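Local coordinates for transcriptional regulator ComR (PDB 6HU8), which probably binds DNA as a competence regulator of the RNPP family, combining a helix-turn-helix domain with a TPR domain implicated in signaling-peptide binding, at residues I166-F170 against N208-I213; F158-L164 against Y202-L206. The contacts are given in a common frame with arbitrary orientation. Residue numbers count along the deposited sequence, not the author numbering.

Overall arrangement
Following the chain from the N terminus, residues 158-164 enter helix 160-173 and 166-170 continue along it. The chain then turns through helix 181-192 and comes back as helix 200-219, where 202-206 close contact 2 and 208-213 close contact 1. The two closures therefore cross, each spanning 37 intervening residues. Together they lay helix 200-219 nearly parallel to helix 160-173 within the TPR region, contact 2 at the N-terminal end and contact 1 about two turns further on. A constant offset of 42 residues links them: Thr-160 faces Tyr-202, Leu-163 Ala-205, Asp-167 Asp-209 and Phe-170 Ala-212. Their centres lie about 10 Å apart.

Contact 1. Residues I166-F170 against N208-I213; sequences IDYYF and NDLMAI
Residues 166-170 and 208-213 are single helical pieces running almost side by side, their N-to-C directions 22° apart (signed crossing angle 22°) and their axes 9.7 Å apart at closest approach. Helices 160-173 and 200-219 alternate with helix 181-192, consistent with equivalent helices of successive TPR-like hairpins; helix 181-192 touches both Phe-170 and Ile-213. All backbone angles are alpha-helical, with Phe-170 N hydrogen-bonded to Ile-166 O (3.1 Å) and Ile-213 N to Asp-209 O (3.0 Å). In register, the CA atoms of Asp-167 and Asp-209 stand 5.6 Å apart, and those of Phe-170 and Ala-212 6.5 Å apart. Phe-170 fills the C-terminal part of the interface: with chi1 m (-67°) and chi2 near -37°, its ring lies obliquely to the opposing turn, CD2 3.6 Å from Ala-212 CB and CE2 3.7 Å from Asp-209 O. The small alanine leaves room for the ring. One turn earlier the chemistry changes. Asp-167 (chi1 t) and Asp-209 (chi1 m) bring two acids together, OD1 to OD1 at 3.6 Å, and no hydrogen bond joins the two segments. Asp-209 OD1 is 3.2 Å from Asp-167 CB, and Asp-209 OD2 is 3.5 Å from Ile-166 CG2. Asp-209 OD2 also comes within 2.6 Å of the carbonyl oxygen Leu-163 O. Tyr-168 points away and meets Tyr-145 of helix 139-152 edge-to-face; Tyr-169 stacks on Phe-149 of the same helix. At the C-terminal end of the contact, Phe-170 CZ touches Ile-213 CG1 at 3.4 Å.

Contact 2. Residues F158-L164 against Y202-L206; sequences FSTNDLL and YNIAL
A tyrosine spans the gap between two helices to hydrogen-bond the backbone just ahead of the other one: Tyr-202 OH donates to Phe-158 O at 2.9 Å. Phe-158 is extended (-99/136), and helix 160-164 begins after Ser-159, the N-cap. Ser-159 and Asp-162 form a capping box, with Asp-162 N giving to Ser-159 OG (3.1 Å) and Ser-159 N to Asp-162 OD2 (2.9 Å). The helix then runs nearly parallel to 202-206, 20° between the axes, which lie 9.1 Å apart, with CA atoms paired Thr-160 to Tyr-202 (5.4 Å) and Leu-163 to Ala-205 (6.1 Å). This is consistent with the packing of equivalent helices in neighbouring TPR-like hairpins. Tyr-202 takes chi1 t and chi2 near 89°. Leu-163 CD1 sits over one face of its ring, a CH-pi contact 3.7 Å from the centroid, while Thr-160 OG1 lies at the edge, 3.3 Å from CD1 of Tyr-202. Leu-163 (m, t) also reaches Leu-206, CD1 to CB at 3.7 Å, and packs its CB 4.0 Å from Ala-205 CB. The rest is largely apolar, so one directional hydrogen bond ties helix 200-219 to the capped start of helix 160-173.

Contact 1. Residues I166-F170 against N208-I213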
ATOM      1  N   ILE A 166      -0.184  -3.538  -1.740  1.00 35.25           N
ATOM      2  CA  ILE A 166      -1.548  -3.932  -2.089  1.00 38.79           C
ATOM      3  C   ILE A 166      -2.279  -2.760  -2.754  1.00 38.53           C
ATOM      4  O   ILE A 166      -3.110  -2.955  -3.643  1.00 41.02           O
ATOM      5  CB  ILE A 166      -2.325  -4.427  -0.844  1.00 37.16           C
ATOM      6  CG1 ILE A 166      -1.755  -5.766  -0.379  1.00 36.95           C
ATOM      7  CG2 ILE A 166      -3.829  -4.566  -1.147  1.00 38.61           C
ATOM      8  CD1 ILE A 166      -2.370  -6.297   0.900  1.00 38.94           C
ATOM      9  N   ASP A 167      -1.956  -1.540  -2.343  1.00 35.00           N
ATOM     10  CA  ASP A 167      -2.485  -0.369  -3.033  1.00 37.50           C
ATOM     11  C   ASP A 167      -2.025  -0.350  -4.506  1.00 39.31           C
ATOM     12  O   ASP A 167      -2.836  -0.124  -5.420  1.00 35.63           O
ATOM     13  CB  ASP A 167      -2.049   0.906  -2.311  1.00 39.91           C
ATOM     14  CG  ASP A 167      -3.042   2.030  -2.460  1.00 45.73           C
ATOM     15  OD1 ASP A 167      -4.040   1.860  -3.199  1.00 46.90           O
ATOM     16  OD2 ASP A 167      -2.817   3.083  -1.830  1.00 47.19           O
ATOM     17  N   TYR A 168      -0.736  -0.612  -4.738  1.00 37.45           N
ATOM     18  CA  TYR A 168      -0.182  -0.611  -6.098  1.00 38.11           C
ATOM     19  C   TYR A 168      -0.833  -1.704  -6.947  1.00 39.66           C
ATOM     20  O   TYR A 168      -1.058  -1.532  -8.160  1.00 37.75           O
ATOM     21  CB  TYR A 168       1.337  -0.807  -6.070  1.00 37.79           C
ATOM     22  CG  TYR A 168       2.078  -0.208  -7.246  1.00 36.06           C
ATOM     23  CD1 TYR A 168       1.767   1.067  -7.716  1.00 41.58           C
ATOM     24  CD2 TYR A 168       3.113  -0.905  -7.874  1.00 41.64           C
ATOM     25  CE1 TYR A 168       2.455   1.624  -8.785  1.00 42.19           C
ATOM     26  CE2 TYR A 168       3.813  -0.356  -8.937  1.00 40.12           C
ATOM     27  CZ  TYR A 168       3.479   0.904  -9.391  1.00 42.73           C
ATOM     28  OH  TYR A 168       4.176   1.448 -10.440  1.00 43.69           O
ATOM     29  N   TYR A 169      -1.131  -2.830  -6.309  1.00 38.92           N
ATOM     30  CA  TYR A 169      -1.846  -3.915  -6.979  1.00 38.68           C
ATOM     31  C   TYR A 169      -3.220  -3.432  -7.466  1.00 43.29           C
ATOM     32  O   TYR A 169      -3.545  -3.566  -8.649  1.00 41.32           O
ATOM     33  CB  TYR A 169      -1.979  -5.130  -6.045  1.00 38.23           C
ATOM     34  CG  TYR A 169      -3.087  -6.095  -6.442  1.00 41.81           C
ATOM     35  CD1 TYR A 169      -3.060  -6.758  -7.676  1.00 41.73           C
ATOM     36  CD2 TYR A 169      -4.152  -6.350  -5.582  1.00 42.90           C
ATOM     37  CE1 TYR A 169      -4.078  -7.638  -8.045  1.00 43.02           C
ATOM     38  CE2 TYR A 169      -5.185  -7.227  -5.949  1.00 44.29           C
ATOM     39  CZ  TYR A 169      -5.136  -7.864  -7.178  1.00 44.77           C
ATOM     40  OH  TYR A 169      -6.141  -8.729  -7.543  1.00 43.78           O
ATOM     41  N   PHE A 170      -4.020  -2.851  -6.570  1.00 37.79           N
ATOM     42  CA  PHE A 170      -5.328  -2.315  -6.959  1.00 40.56           C
ATOM     43  C   PHE A 170      -5.192  -1.281  -8.072  1.00 45.53           C
ATOM     44  O   PHE A 170      -6.019  -1.224  -8.993  1.00 41.27           O
ATOM     45  CB  PHE A 170      -6.046  -1.707  -5.749  1.00 35.78           C
ATOM     46  CG  PHE A 170      -6.434  -2.724  -4.718  1.00 32.80           C
ATOM     47  CD1 PHE A 170      -6.866  -3.990  -5.107  1.00 36.37           C
ATOM     48  CD2 PHE A 170      -6.368  -2.429  -3.372  1.00 35.63           C
ATOM     49  CE1 PHE A 170      -7.233  -4.947  -4.171  1.00 34.76           C
ATOM     50  CE2 PHE A 170      -6.738  -3.384  -2.425  1.00 38.19           C
ATOM     51  CZ  PHE A 170      -7.158  -4.646  -2.828  1.00 36.17           C
ATOM     52  N   ASN A 208      -7.369   3.463   2.615  1.00 38.13           N
ATOM     53  CA  ASN A 208      -7.238   3.708   1.183  1.00 39.84           C
ATOM     54  C   ASN A 208      -7.305   2.415   0.360  1.00 40.49           C
ATOM     55  O   ASN A 208      -7.810   2.406  -0.764  1.00 38.27           O
ATOM     56  CB  ASN A 208      -5.929   4.455   0.908  1.00 39.49           C
ATOM     57  CG  ASN A 208      -6.018   5.919   1.280  1.00 44.49           C
ATOM     58  OD1 ASN A 208      -7.098   6.510   1.222  1.00 45.54           O
ATOM     59  ND2 ASN A 208      -4.892   6.516   1.667  1.00 42.42           N
ATOM     60  N   ASP A 209      -6.794   1.320   0.918  1.00 37.28           N
ATOM     61  CA  ASP A 209      -6.964   0.023   0.270  1.00 37.06           C
ATOM     62  C   ASP A 209      -8.425  -0.404   0.261  1.00 37.75           C
ATOM     63  O   ASP A 209      -8.911  -0.951  -0.714  1.00 37.86           O
ATOM     64  CB  ASP A 209      -6.140  -1.043   0.971  1.00 34.24           C
ATOM     65  CG  ASP A 209      -4.687  -0.996   0.575  1.00 39.00           C
ATOM     66  OD1 ASP A 209      -4.313  -0.100  -0.210  1.00 38.57           O
ATOM     67  OD2 ASP A 209      -3.933  -1.854   1.053  1.00 38.31           O
ATOM     68  N   LEU A 210      -9.111  -0.185   1.369  1.00 35.91           N
ATOM     69  CA  LEU A 210     -10.537  -0.501   1.429  1.00 35.00           C
ATOM     70  C   LEU A 210     -11.324   0.353   0.429  1.00 36.27           C
ATOM     71  O   LEU A 210     -12.243  -0.141  -0.237  1.00 36.02           O
ATOM     72  CB  LEU A 210     -11.046  -0.304   2.851  1.00 38.65           C
ATOM     73  CG  LEU A 210     -10.601  -1.387   3.834  1.00 36.60           C
ATOM     74  CD1 LEU A 210     -10.848  -0.949   5.253  1.00 41.42           C
ATOM     75  CD2 LEU A 210     -11.341  -2.670   3.540  1.00 41.29           C
ATOM     76  N   MET A 211     -10.969   1.634   0.311  1.00 36.76           N
ATOM     77  CA  MET A 211     -11.645   2.477  -0.672  1.00 34.19           C
ATOM     78  C   MET A 211     -11.452   1.919  -2.073  1.00 35.47           C
ATOM     79  O   MET A 211     -12.402   1.911  -2.867  1.00 36.14           O
ATOM     80  CB  MET A 211     -11.159   3.931  -0.609  1.00 34.49           C
ATOM     81  CG  MET A 211     -11.713   4.732   0.603  1.00 36.89           C
ATOM     82  SD  MET A 211     -13.482   5.102   0.575  1.00 39.14           S
ATOM     83  CE  MET A 211     -13.513   6.488  -0.566  1.00 30.98           C
ATOM     84  N   ALA A 212     -10.232   1.463  -2.368  1.00 34.35           N
ATOM     85  CA  ALA A 212      -9.892   0.893  -3.680  1.00 36.10           C
ATOM     86  C   ALA A 212     -10.717  -0.353  -3.994  1.00 36.51           C
ATOM     87  O   ALA A 212     -11.181  -0.531  -5.116  1.00 36.13           O
ATOM     88  CB  ALA A 212      -8.375   0.552  -3.756  1.00 39.45           C
ATOM     89  N   ILE A 213     -10.856  -1.223  -3.000  1.00 35.05           N
ATOM     90  CA  ILE A 213     -11.681  -2.422  -3.099  1.00 34.68           C
ATOM     91  C   ILE A 213     -13.133  -2.074  -3.442  1.00 39.26           C
ATOM     92  O   ILE A 213     -13.751  -2.686  -4.314  1.00 38.30           O
ATOM     93  CB  ILE A 213     -11.618  -3.203  -1.767  1.00 38.35           C
ATOM     94  CG1 ILE A 213     -10.222  -3.819  -1.586  1.00 35.24           C
ATOM     95  CG2 ILE A 213     -12.733  -4.230  -1.669  1.00 32.68           C
ATOM     96  CD1 ILE A 213      -9.930  -4.332  -0.186  1.00 37.68           C
TER

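Contact 2. Residues F158-L164 against Y202-L206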
ATOM      1  N   PHE A 158      -0.801  -8.058   7.497  1.00 45.68           N
ATOM      2  CA  PHE A 158      -0.188  -7.061   6.612  1.00 41.75           C
ATOM      3  C   PHE A 158       0.424  -5.912   7.403  1.00 43.40           C
ATOM      4  O   PHE A 158      -0.202  -5.410   8.323  1.00 41.36           O
ATOM      5  CB  PHE A 158      -1.229  -6.471   5.641  1.00 42.00           C
ATOM      6  CG  PHE A 158      -1.814  -7.462   4.665  1.00 42.89           C
ATOM      7  CD1 PHE A 158      -1.030  -8.449   4.099  1.00 43.66           C
ATOM      8  CD2 PHE A 158      -3.155  -7.388   4.313  1.00 43.15           C
ATOM      9  CE1 PHE A 158      -1.567  -9.355   3.202  1.00 43.05           C
ATOM     10  CE2 PHE A 158      -3.703  -8.288   3.408  1.00 45.33           C
ATOM     11  CZ  PHE A 158      -2.902  -9.273   2.851  1.00 42.80           C
ATOM     12  N   SER A 159       1.625  -5.493   7.020  1.00 37.18           N
ATOM     13  CA  SER A 159       2.244  -4.286   7.543  1.00 40.32           C
ATOM     14  C   SER A 159       1.805  -3.080   6.724  1.00 41.44           C
ATOM     15  O   SER A 159       1.126  -3.222   5.706  1.00 36.39           O
ATOM     16  CB  SER A 159       3.767  -4.397   7.495  1.00 40.91           C
ATOM     17  OG  SER A 159       4.204  -4.543   6.140  1.00 40.31           O
ATOM     18  N   THR A 160       2.247  -1.898   7.133  1.00 37.42           N
ATOM     19  CA  THR A 160       1.956  -0.697   6.364  1.00 41.38           C
ATOM     20  C   THR A 160       2.567  -0.813   4.978  1.00 38.49           C
ATOM     21  O   THR A 160       1.872  -0.557   3.988  1.00 38.93           O
ATOM     22  CB  THR A 160       2.462   0.578   7.058  1.00 39.50           C
ATOM     23  OG1 THR A 160       1.886   0.659   8.361  1.00 41.49           O
ATOM     24  CG2 THR A 160       2.042   1.811   6.268  1.00 42.36           C
ATOM     25  N   ASN A 161       3.834  -1.232   4.881  1.00 37.93           N
ATOM     26  CA  ASN A 161       4.430  -1.437   3.558  1.00 36.46           C
ATOM     27  C   ASN A 161       3.632  -2.451   2.735  1.00 35.38           C
ATOM     28  O   ASN A 161       3.430  -2.253   1.531  1.00 35.87           O
ATOM     29  CB  ASN A 161       5.901  -1.905   3.640  1.00 38.46           C
ATOM     30  CG  ASN A 161       6.836  -0.817   4.113  1.00 38.69           C
ATOM     31  OD1 ASN A 161       6.490   0.367   4.111  1.00 39.82           O
ATOM     32  ND2 ASN A 161       8.037  -1.212   4.516  1.00 37.50           N
ATOM     33  N   ASP A 162       3.195  -3.539   3.370  1.00 32.58           N
ATOM     34  CA  ASP A 162       2.364  -4.536   2.673  1.00 38.05           C
ATOM     35  C   ASP A 162       1.092  -3.898   2.102  1.00 38.60           C
ATOM     36  O   ASP A 162       0.705  -4.156   0.949  1.00 36.84           O
ATOM     37  CB  ASP A 162       1.954  -5.677   3.610  1.00 37.94           C
ATOM     38  CG  ASP A 162       3.120  -6.534   4.047  1.00 41.51           C
ATOM     39  OD1 ASP A 162       4.160  -6.546   3.350  1.00 40.67           O
ATOM     40  OD2 ASP A 162       2.978  -7.207   5.094  1.00 41.34           O
ATOM     41  N   LEU A 163       0.442  -3.075   2.927  1.00 36.62           N
ATOM     42  CA  LEU A 163      -0.787  -2.388   2.528  1.00 38.01           C
ATOM     43  C   LEU A 163      -0.540  -1.479   1.343  1.00 37.07           C
ATOM     44  O   LEU A 163      -1.411  -1.324   0.487  1.00 36.74           O
ATOM     45  CB  LEU A 163      -1.368  -1.580   3.690  1.00 37.36           C
ATOM     46  CG  LEU A 163      -1.962  -2.408   4.830  1.00 38.47           C
ATOM     47  CD1 LEU A 163      -2.567  -1.479   5.850  1.00 39.65           C
ATOM     48  CD2 LEU A 163      -3.006  -3.391   4.330  1.00 43.02           C
ATOM     49  N   LEU A 164       0.651  -0.895   1.268  1.00 34.57           N
ATOM     50  CA  LEU A 164       0.953  -0.010   0.153  1.00 32.83           C
ATOM     51  C   LEU A 164       1.258  -0.807  -1.126  1.00 37.00           C
ATOM     52  O   LEU A 164       0.901  -0.380  -2.219  1.00 35.57           O
ATOM     53  CB  LEU A 164       2.103   0.931   0.517  1.00 36.67           C
ATOM     54  CG  LEU A 164       1.691   1.948   1.595  1.00 41.40           C
ATOM     55  CD1 LEU A 164       2.870   2.785   2.063  1.00 46.76           C
ATOM     56  CD2 LEU A 164       0.584   2.849   1.107  1.00 37.37           C
ATOM     57  N   TYR A 202      -1.105   3.530   9.685  1.00 40.73           N
ATOM     58  CA  TYR A 202      -1.525   2.205   9.244  1.00 43.03           C
ATOM     59  C   TYR A 202      -2.982   2.240   8.795  1.00 39.48           C
ATOM     60  O   TYR A 202      -3.355   1.682   7.743  1.00 38.99           O
ATOM     61  CB  TYR A 202      -1.337   1.170  10.362  1.00 41.60           C
ATOM     62  CG  TYR A 202      -1.716  -0.242   9.944  1.00 43.81           C
ATOM     63  CD1 TYR A 202      -0.783  -1.093   9.359  1.00 42.92           C
ATOM     64  CD2 TYR A 202      -3.008  -0.719  10.124  1.00 43.70           C
ATOM     65  CE1 TYR A 202      -1.125  -2.377   8.980  1.00 41.08           C
ATOM     66  CE2 TYR A 202      -3.357  -1.997   9.742  1.00 41.53           C
ATOM     67  CZ  TYR A 202      -2.415  -2.821   9.170  1.00 43.25           C
ATOM     68  OH  TYR A 202      -2.764  -4.098   8.779  1.00 46.29           O
ATOM     69  N   ASN A 203      -3.812   2.903   9.591  1.00 41.86           N
ATOM     70  CA  ASN A 203      -5.234   2.960   9.295  1.00 40.60           C
ATOM     71  C   ASN A 203      -5.512   3.768   8.037  1.00 41.45           C
ATOM     72  O   ASN A 203      -6.469   3.482   7.325  1.00 41.81           O
ATOM     73  CB  ASN A 203      -6.007   3.531  10.474  1.00 41.36           C
ATOM     74  CG  ASN A 203      -6.018   2.595  11.655  1.00 45.75           C
ATOM     75  OD1 ASN A 203      -5.704   1.414  11.520  1.00 49.77           O
ATOM     76  ND2 ASN A 203      -6.374   3.111  12.820  1.00 48.51           N
ATOM     77  N   ILE A 204      -4.683   4.764   7.745  1.00 38.55           N
ATOM     78  CA  ILE A 204      -4.877   5.510   6.504  1.00 41.66           C
ATOM     79  C   ILE A 204      -4.553   4.627   5.288  1.00 42.40           C
ATOM     80  O   ILE A 204      -5.282   4.645   4.298  1.00 39.50           O
ATOM     81  CB  ILE A 204      -4.038   6.788   6.480  1.00 43.21           C
ATOM     82  CG1 ILE A 204      -4.639   7.787   7.475  1.00 49.80           C
ATOM     83  CG2 ILE A 204      -4.058   7.408   5.115  1.00 42.71           C
ATOM     84  CD1 ILE A 204      -4.072   9.189   7.394  1.00 52.42           C
ATOM     85  N   ALA A 205      -3.472   3.851   5.365  1.00 37.93           N
ATOM     86  CA  ALA A 205      -3.131   2.944   4.276  1.00 38.91           C
ATOM     87  C   ALA A 205      -4.215   1.895   4.140  1.00 38.08           C
ATOM     88  O   ALA A 205      -4.625   1.555   3.033  1.00 36.78           O
ATOM     89  CB  ALA A 205      -1.756   2.285   4.505  1.00 31.52           C
ATOM     90  N   LEU A 206      -4.687   1.377   5.265  1.00 36.47           N
ATOM     91  CA  LEU A 206      -5.745   0.368   5.226  1.00 38.46           C
ATOM     92  C   LEU A 206      -7.052   0.962   4.688  1.00 42.71           C
ATOM     93  O   LEU A 206      -7.772   0.332   3.886  1.00 36.38           O
ATOM     94  CB  LEU A 206      -5.952  -0.229   6.621  1.00 38.40           C
ATOM     95  CG  LEU A 206      -7.104  -1.221   6.790  1.00 43.68           C
ATOM     96  CD1 LEU A 206      -6.836  -2.507   6.021  1.00 44.53           C
ATOM     97  CD2 LEU A 206      -7.390  -1.500   8.268  1.00 44.46           C
TER